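Local coordinates for protein vaginolysin (Gardnerella vaginalis, PDB 5IMY) that probably binds cholesterol in host membranes and lyses cells as a secreted pore-forming toxin of the cholesterol-dependent cytolysin family, at residues A[216-221]-A[261-266]; A[254-259]-A[348-353]. All blocks are in the same frame, centred on the assembly; numbering follows the deposited sequence.

How the contacts relate
Both contacts belong to one bent antiparallel sheet of the cytolysin fold, and their centres lie about 14 Å apart. Contact 1 (216-221 with 261-266) sits at a corner: strand 253-261 gives way to strand 263-271 there, while strand 208-223 pairs with both. Contact 2 (254-259 with 348-353) is on strand 253-261 just before that corner, where strand 347-354 is its partner. The backbone joins them directly, since Val221 O lies 2.8 Å from Val259 N, a probable hydrogen bond. A side chain adds to this: Ile348 CD1 packs 3.5 Å from Gln216 O. Each contact contains a one-residue shift of register, and the segments alternate along the chain.

Contact 1: residues A[216-221]-A[261-266]; sequences QTYYTV and YGRSMY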
loop_
_atom_site.group_PDB
_atom_site.type_symbol
_atom_site.label_atom_id
_atom_site.label_comp_id
_atom_site.label_asym_id
_atom_site.label_seq_id
_atom_site.Cartn_x
_atom_site.Cartn_y
_atom_site.Cartn_z
ATOM N N GLN A 216 -33.881 16.105 10.451
ATOM C CA GLN A 216 -35.006 16.406 9.574
ATOM C C GLN A 216 -35.632 17.708 10.058
ATOM O O GLN A 216 -36.241 17.750 11.134
ATOM C CB GLN A 216 -36.019 15.265 9.577
ATOM C CG GLN A 216 -35.389 13.893 9.385
ATOM C CD GLN A 216 -36.409 12.812 9.099
ATOM O OE1 GLN A 216 -36.880 12.128 10.008
ATOM N NE2 GLN A 216 -36.755 12.650 7.827
ATOM N N THR A 217 -35.471 18.770 9.274
ATOM C CA THR A 217 -35.956 20.095 9.637
ATOM C C THR A 217 -37.268 20.365 8.911
ATOM O O THR A 217 -37.307 20.375 7.677
ATOM C CB THR A 217 -34.924 21.168 9.290
ATOM O OG1 THR A 217 -33.705 20.910 9.996
ATOM C CG2 THR A 217 -35.436 22.556 9.668
ATOM N N TYR A 218 -38.334 20.590 9.679
ATOM C CA TYR A 218 -39.608 20.995 9.098
ATOM C C TYR A 218 -39.647 22.494 8.837
ATOM O O TYR A 218 -40.101 22.931 7.774
ATOM C CB TYR A 218 -40.755 20.602 10.026
ATOM C CG TYR A 218 -40.840 19.121 10.309
ATOM C CD1 TYR A 218 -40.778 18.187 9.283
ATOM C CD2 TYR A 218 -40.972 18.658 11.607
ATOM C CE1 TYR A 218 -40.851 16.832 9.547
ATOM C CE2 TYR A 218 -41.040 17.309 11.883
ATOM C CZ TYR A 218 -40.982 16.399 10.850
ATOM O OH TYR A 218 -41.055 15.055 11.130
ATOM N N TYR A 219 -39.180 23.289 9.794
ATOM C CA TYR A 219 -39.203 24.737 9.661
ATOM C C TYR A 219 -38.164 25.334 10.595
ATOM O O TYR A 219 -37.658 24.668 11.502
ATOM C CB TYR A 219 -40.595 25.307 9.966
ATOM C CG TYR A 219 -41.159 24.869 11.300
ATOM C CD1 TYR A 219 -40.826 25.538 12.471
ATOM C CD2 TYR A 219 -42.028 23.790 11.387
ATOM C CE1 TYR A 219 -41.342 25.141 13.691
ATOM C CE2 TYR A 219 -42.550 23.388 12.601
ATOM C CZ TYR A 219 -42.204 24.066 13.750
ATOM O OH TYR A 219 -42.720 23.667 14.963
ATOM N N THR A 220 -37.858 26.606 10.359
ATOM C CA THR A 220 -36.841 27.325 11.109
ATOM C C THR A 220 -37.438 28.619 11.640
ATOM O O THR A 220 -38.090 29.356 10.895
ATOM C CB THR A 220 -35.619 27.620 10.228
ATOM O OG1 THR A 220 -34.983 26.389 9.864
ATOM C CG2 THR A 220 -34.618 28.512 10.955
ATOM N N VAL A 221 -37.222 28.883 12.924
ATOM C CA VAL A 221 -37.607 30.145 13.544
ATOM C C VAL A 221 -36.370 31.028 13.584
ATOM O O VAL A 221 -35.350 30.655 14.175
ATOM C CB VAL A 221 -38.183 29.932 14.954
ATOM C CG1 VAL A 221 -38.546 31.272 15.588
ATOM C CG2 VAL A 221 -39.399 29.015 14.895
ATOM N N TYR A 261 -36.421 23.389 13.796
ATOM C CA TYR A 261 -37.370 22.513 14.465
ATOM C C TYR A 261 -37.647 21.301 13.592
ATOM O O TYR A 261 -37.763 21.417 12.367
ATOM C CB TYR A 261 -38.679 23.247 14.772
ATOM C CG TYR A 261 -38.548 24.297 15.850
ATOM C CD1 TYR A 261 -38.964 24.042 17.149
ATOM C CD2 TYR A 261 -37.999 25.542 15.572
ATOM C CE1 TYR A 261 -38.844 24.996 18.140
ATOM C CE2 TYR A 261 -37.872 26.505 16.557
ATOM C CZ TYR A 261 -38.297 26.226 17.840
ATOM O OH TYR A 261 -38.174 27.179 18.825
ATOM N N GLY A 262 -37.751 20.138 14.225
ATOM C CA GLY A 262 -38.070 18.930 13.500
ATOM C C GLY A 262 -37.758 17.655 14.249
ATOM O O GLY A 262 -38.198 17.470 15.389
ATOM N N ARG A 263 -36.998 16.766 13.613
ATOM C CA ARG A 263 -36.757 15.428 14.132
ATOM C C ARG A 263 -35.279 15.104 13.994
ATOM O O ARG A 263 -34.696 15.302 12.924
ATOM C CB ARG A 263 -37.612 14.405 13.377
ATOM C CG ARG A 263 -37.872 13.108 14.115
ATOM C CD ARG A 263 -39.114 12.434 13.557
ATOM N NE ARG A 263 -39.154 11.003 13.848
ATOM C CZ ARG A 263 -38.590 10.066 13.091
ATOM N NH1 ARG A 263 -37.928 10.397 11.988
ATOM N NH2 ARG A 263 -38.686 8.790 13.439
ATOM N N SER A 264 -34.676 14.615 15.075
ATOM C CA SER A 264 -33.249 14.330 15.118
ATOM C C SER A 264 -33.020 12.952 15.720
ATOM O O SER A 264 -33.704 12.562 16.671
ATOM C CB SER A 264 -32.504 15.389 15.942
ATOM O OG SER A 264 -31.176 14.983 16.223
ATOM N N MET A 265 -32.057 12.218 15.166
ATOM C CA MET A 265 -31.725 10.903 15.692
ATOM C C MET A 265 -30.287 10.551 15.341
ATOM O O MET A 265 -29.728 11.047 14.359
ATOM C CB MET A 265 -32.671 9.823 15.151
ATOM C CG MET A 265 -32.646 9.660 13.642
ATOM S SD MET A 265 -33.588 8.221 13.106
ATOM C CE MET A 265 -33.166 8.194 11.371
ATOM N N TYR A 266 -29.702 9.679 16.157
ATOM C CA TYR A 266 -28.379 9.121 15.926
ATOM C C TYR A 266 -28.510 7.650 15.555
ATOM O O TYR A 266 -29.283 6.914 16.176
ATOM C CB TYR A 266 -27.497 9.269 17.167
ATOM C CG TYR A 266 -26.842 10.624 17.296
ATOM C CD1 TYR A 266 -25.582 10.856 16.765
ATOM C CD2 TYR A 266 -27.480 11.669 17.947
ATOM C CE1 TYR A 266 -24.975 12.090 16.876
ATOM C CE2 TYR A 266 -26.880 12.910 18.065
ATOM C CZ TYR A 266 -25.626 13.114 17.528
ATOM O OH TYR A 266 -25.018 14.345 17.638
#
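The rings of Tyr219 and Tyr261 are nearly parallel, with planes 18° apart, but slid so far that they barely overlap: the centroids are 5.5 Å apart. Contact is made instead by Tyr219 CE1, which approaches Tyr261 CB obliquely at 3.4 Å. The Tyr219 ring reaches it because CG lies between the backbone N and the carbonyl carbon. Val221 CG2 then meets Tyr261 CE2, and Val146 of helix 139-158 touches both Val221 and Tyr261. At the other end, Gln216 OE1 lies at the edge of the Arg263 guanidinium, in its plane, and accepts from NH1. The Gln216 amide, running alongside the arginine, is turned 60° against it, and the bond is weak, bent to 127° at the hydrogen. Between these groups the Tyr218 ring approaches Gly262 obliquely, CD2 3.5 Å from Gly262 CA, and its hydroxyl bonds to Gly336 O.

The backbone explains this order. Gln216 and Arg263 form a hydrogen-bonded antiparallel pair, with Gln216 N 2.7 Å from Arg263 O. Beyond Gly262 the register slips by one: Tyr218 N lies 2.9 Å from Tyr261 O, Tyr219 N makes a weak bond to the same oxygen, and Tyr261 N returns to Tyr219 O at 2.9 Å. Tyr218 and Tyr219 opposite Tyr261 thus make a classic beta bulge, where both segments turn, at Tyr218 and Gly262. Gly262, having no side chain, brings CA 3.2 Å from Gln216 O, a CA-H...O contact.

Chemically, the two halves differ. Tyr219 OH is buried with no partner in the model, so the Tyr219-Tyr261 pairing across the segments relies on carbon packing and backbone bonds. At the polar end, Arg263 NH1 also bonds to Leu332 O, and Gln216 NE2 bonds weakly to Ile333 O.

Contact 2: residues A[254-259]-A[348-353]; sequences VYVSNV and IAYTTS
Ser257 and Ser353 meet tip to tip, their OG atoms 2.6 Å apart in a hydrogen bond for which either hydroxyl could be the donor. Ser257 has chi1 at 21°, away from a staggered position. Beside them, Ser353 CB lies over one face of the Tyr255 ring, 3.9 Å above its plane and displaced toward the rim: a CH-pi contact. The ring comes there because Tyr255 CG sits between its backbone N and carbonyl carbon, bringing it back across the neighbouring strand, and its hydroxyl donates to Asn358 OD1. Asn258 ND2 packs 3.6 Å from Thr351 CB. On the face carrying Val256 and Val259, Val259 CG2 touches Tyr350 CB at 3.8 Å, and Val256 CG1 approaches that same carbon; beyond CB the tyrosine leads away to bond Asn104 through its hydroxyl.

Main-chain bonds show where the pairing changes. Tyr255 and Ser353 exchange two, with N to O distances of 2.8 Å each way, and Thr351 N reaches Asn258 O at 3.0 Å. Between these pairs the register shifts by one in a beta bulge at Ser257, whose backbone torsions leave the extended region. Its N-H still reaches Thr351 O, but weakly, with an angle of 127° at the hydrogen.

The short strand axes approach to 4.3 Å, with their N-to-C directions 136° apart, evidence of a strongly twisted antiparallel pair. Strand 94-96 adds Leu94 against Tyr255 and Phe95 against Val254 and Val256, whereas strand 208-223 meets Asn258 through Thr220 and Ser222 and Ala349 through Lys215.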
loop_
_atom_site.group_PDB
_atom_site.type_symbol
_atom_site.label_atom_id
_atom_site.label_comp_id
_atom_site.label_asym_id
_atom_site.label_seq_id
_atom_site.Cartn_x
_atom_site.Cartn_y
_atom_site.Cartn_z
ATOM N N VAL A 254 -22.782 36.813 21.361
ATOM C CA VAL A 254 -23.443 36.202 20.216
ATOM C C VAL A 254 -24.926 36.083 20.537
ATOM O O VAL A 254 -25.340 36.136 21.698
ATOM C CB VAL A 254 -22.859 34.816 19.863
ATOM C CG1 VAL A 254 -21.364 34.913 19.629
ATOM C CG2 VAL A 254 -23.157 33.803 20.963
ATOM N N TYR A 255 -25.729 35.911 19.489
ATOM C CA TYR A 255 -27.157 35.692 19.662
ATOM C C TYR A 255 -27.622 34.568 18.749
ATOM O O TYR A 255 -27.113 34.391 17.639
ATOM C CB TYR A 255 -27.973 36.965 19.386
ATOM C CG TYR A 255 -27.941 37.454 17.954
ATOM C CD1 TYR A 255 -28.964 37.141 17.066
ATOM C CD2 TYR A 255 -26.897 38.244 17.496
ATOM C CE1 TYR A 255 -28.941 37.596 15.760
ATOM C CE2 TYR A 255 -26.866 38.703 16.193
ATOM C CZ TYR A 255 -27.890 38.378 15.332
ATOM O OH TYR A 255 -27.855 38.836 14.036
ATOM N N VAL A 256 -28.594 33.803 19.241
ATOM C CA VAL A 256 -29.188 32.712 18.479
ATOM C C VAL A 256 -29.982 33.308 17.324
ATOM O O VAL A 256 -31.113 33.768 17.508
ATOM C CB VAL A 256 -30.079 31.834 19.376
ATOM C CG1 VAL A 256 -30.647 30.658 18.587
ATOM C CG2 VAL A 256 -29.289 31.343 20.589
ATOM N N SER A 257 -29.391 33.307 16.127
ATOM C CA SER A 257 -30.055 33.923 14.982
ATOM C C SER A 257 -31.219 33.079 14.480
ATOM O O SER A 257 -32.193 33.629 13.955
ATOM C CB SER A 257 -29.050 34.168 13.856
ATOM O OG SER A 257 -27.906 33.347 13.999
ATOM N N ASN A 258 -31.148 31.758 14.627
ATOM C CA ASN A 258 -32.267 30.914 14.237
ATOM C C ASN A 258 -32.164 29.573 14.948
ATOM O O ASN A 258 -31.085 29.148 15.368
ATOM C CB ASN A 258 -32.322 30.709 12.717
ATOM C CG ASN A 258 -31.309 29.691 12.225
ATOM O OD1 ASN A 258 -31.497 28.483 12.381
ATOM N ND2 ASN A 258 -30.238 30.174 11.607
ATOM N N VAL A 259 -33.315 28.918 15.077
ATOM C CA VAL A 259 -33.418 27.585 15.657
ATOM C C VAL A 259 -34.225 26.721 14.701
ATOM O O VAL A 259 -35.320 27.110 14.279
ATOM C CB VAL A 259 -34.076 27.615 17.050
ATOM C CG1 VAL A 259 -34.351 26.196 17.554
ATOM C CG2 VAL A 259 -33.190 28.362 18.033
ATOM N N ILE A 348 -34.127 21.095 17.271
ATOM C CA ILE A 348 -33.115 20.068 17.045
ATOM C C ILE A 348 -31.746 20.710 16.867
ATOM O O ILE A 348 -30.718 20.090 17.159
ATOM C CB ILE A 348 -33.470 19.193 15.828
ATOM C CG1 ILE A 348 -33.761 20.066 14.604
ATOM C CG2 ILE A 348 -34.658 18.296 16.154
ATOM C CD1 ILE A 348 -33.961 19.280 13.320
ATOM N N ALA A 349 -31.718 21.953 16.389
ATOM C CA ALA A 349 -30.457 22.631 16.140
ATOM C C ALA A 349 -30.646 24.131 16.308
ATOM O O ALA A 349 -31.758 24.655 16.197
ATOM C CB ALA A 349 -29.920 22.320 14.739
ATOM N N TYR A 350 -29.541 24.821 16.579
ATOM C CA TYR A 350 -29.555 26.270 16.691
ATOM C C TYR A 350 -28.260 26.834 16.128
ATOM O O TYR A 350 -27.219 26.172 16.129
ATOM C CB TYR A 350 -29.747 26.733 18.146
ATOM C CG TYR A 350 -28.594 26.435 19.079
ATOM C CD1 TYR A 350 -27.703 27.433 19.455
ATOM C CD2 TYR A 350 -28.407 25.162 19.603
ATOM C CE1 TYR A 350 -26.654 27.168 20.317
ATOM C CE2 TYR A 350 -27.359 24.889 20.463
ATOM C CZ TYR A 350 -26.487 25.894 20.817
ATOM O OH TYR A 350 -25.445 25.628 21.674
ATOM N N THR A 351 -28.347 28.066 15.635
ATOM C CA THR A 351 -27.215 28.787 15.074
ATOM C C THR A 351 -27.018 30.082 15.850
ATOM O O THR A 351 -27.991 30.737 16.236
ATOM C CB THR A 351 -27.440 29.098 13.590
ATOM O OG1 THR A 351 -27.688 27.883 12.875
ATOM C CG2 THR A 351 -26.228 29.802 12.989
ATOM N N THR A 352 -25.760 30.444 16.081
ATOM C CA THR A 352 -25.420 31.693 16.743
ATOM C C THR A 352 -24.715 32.624 15.765
ATOM O O THR A 352 -23.981 32.182 14.878
ATOM C CB THR A 352 -24.518 31.464 17.962
ATOM O OG1 THR A 352 -23.231 30.999 17.532
ATOM C CG2 THR A 352 -25.136 30.449 18.913
ATOM N N SER A 353 -24.953 33.921 15.941
ATOM C CA SER A 353 -24.307 34.955 15.152
ATOM C C SER A 353 -23.713 35.993 16.093
ATOM O O SER A 353 -24.247 36.246 17.177
ATOM C CB SER A 353 -25.294 35.624 14.187
ATOM O OG SER A 353 -25.838 34.682 13.281
#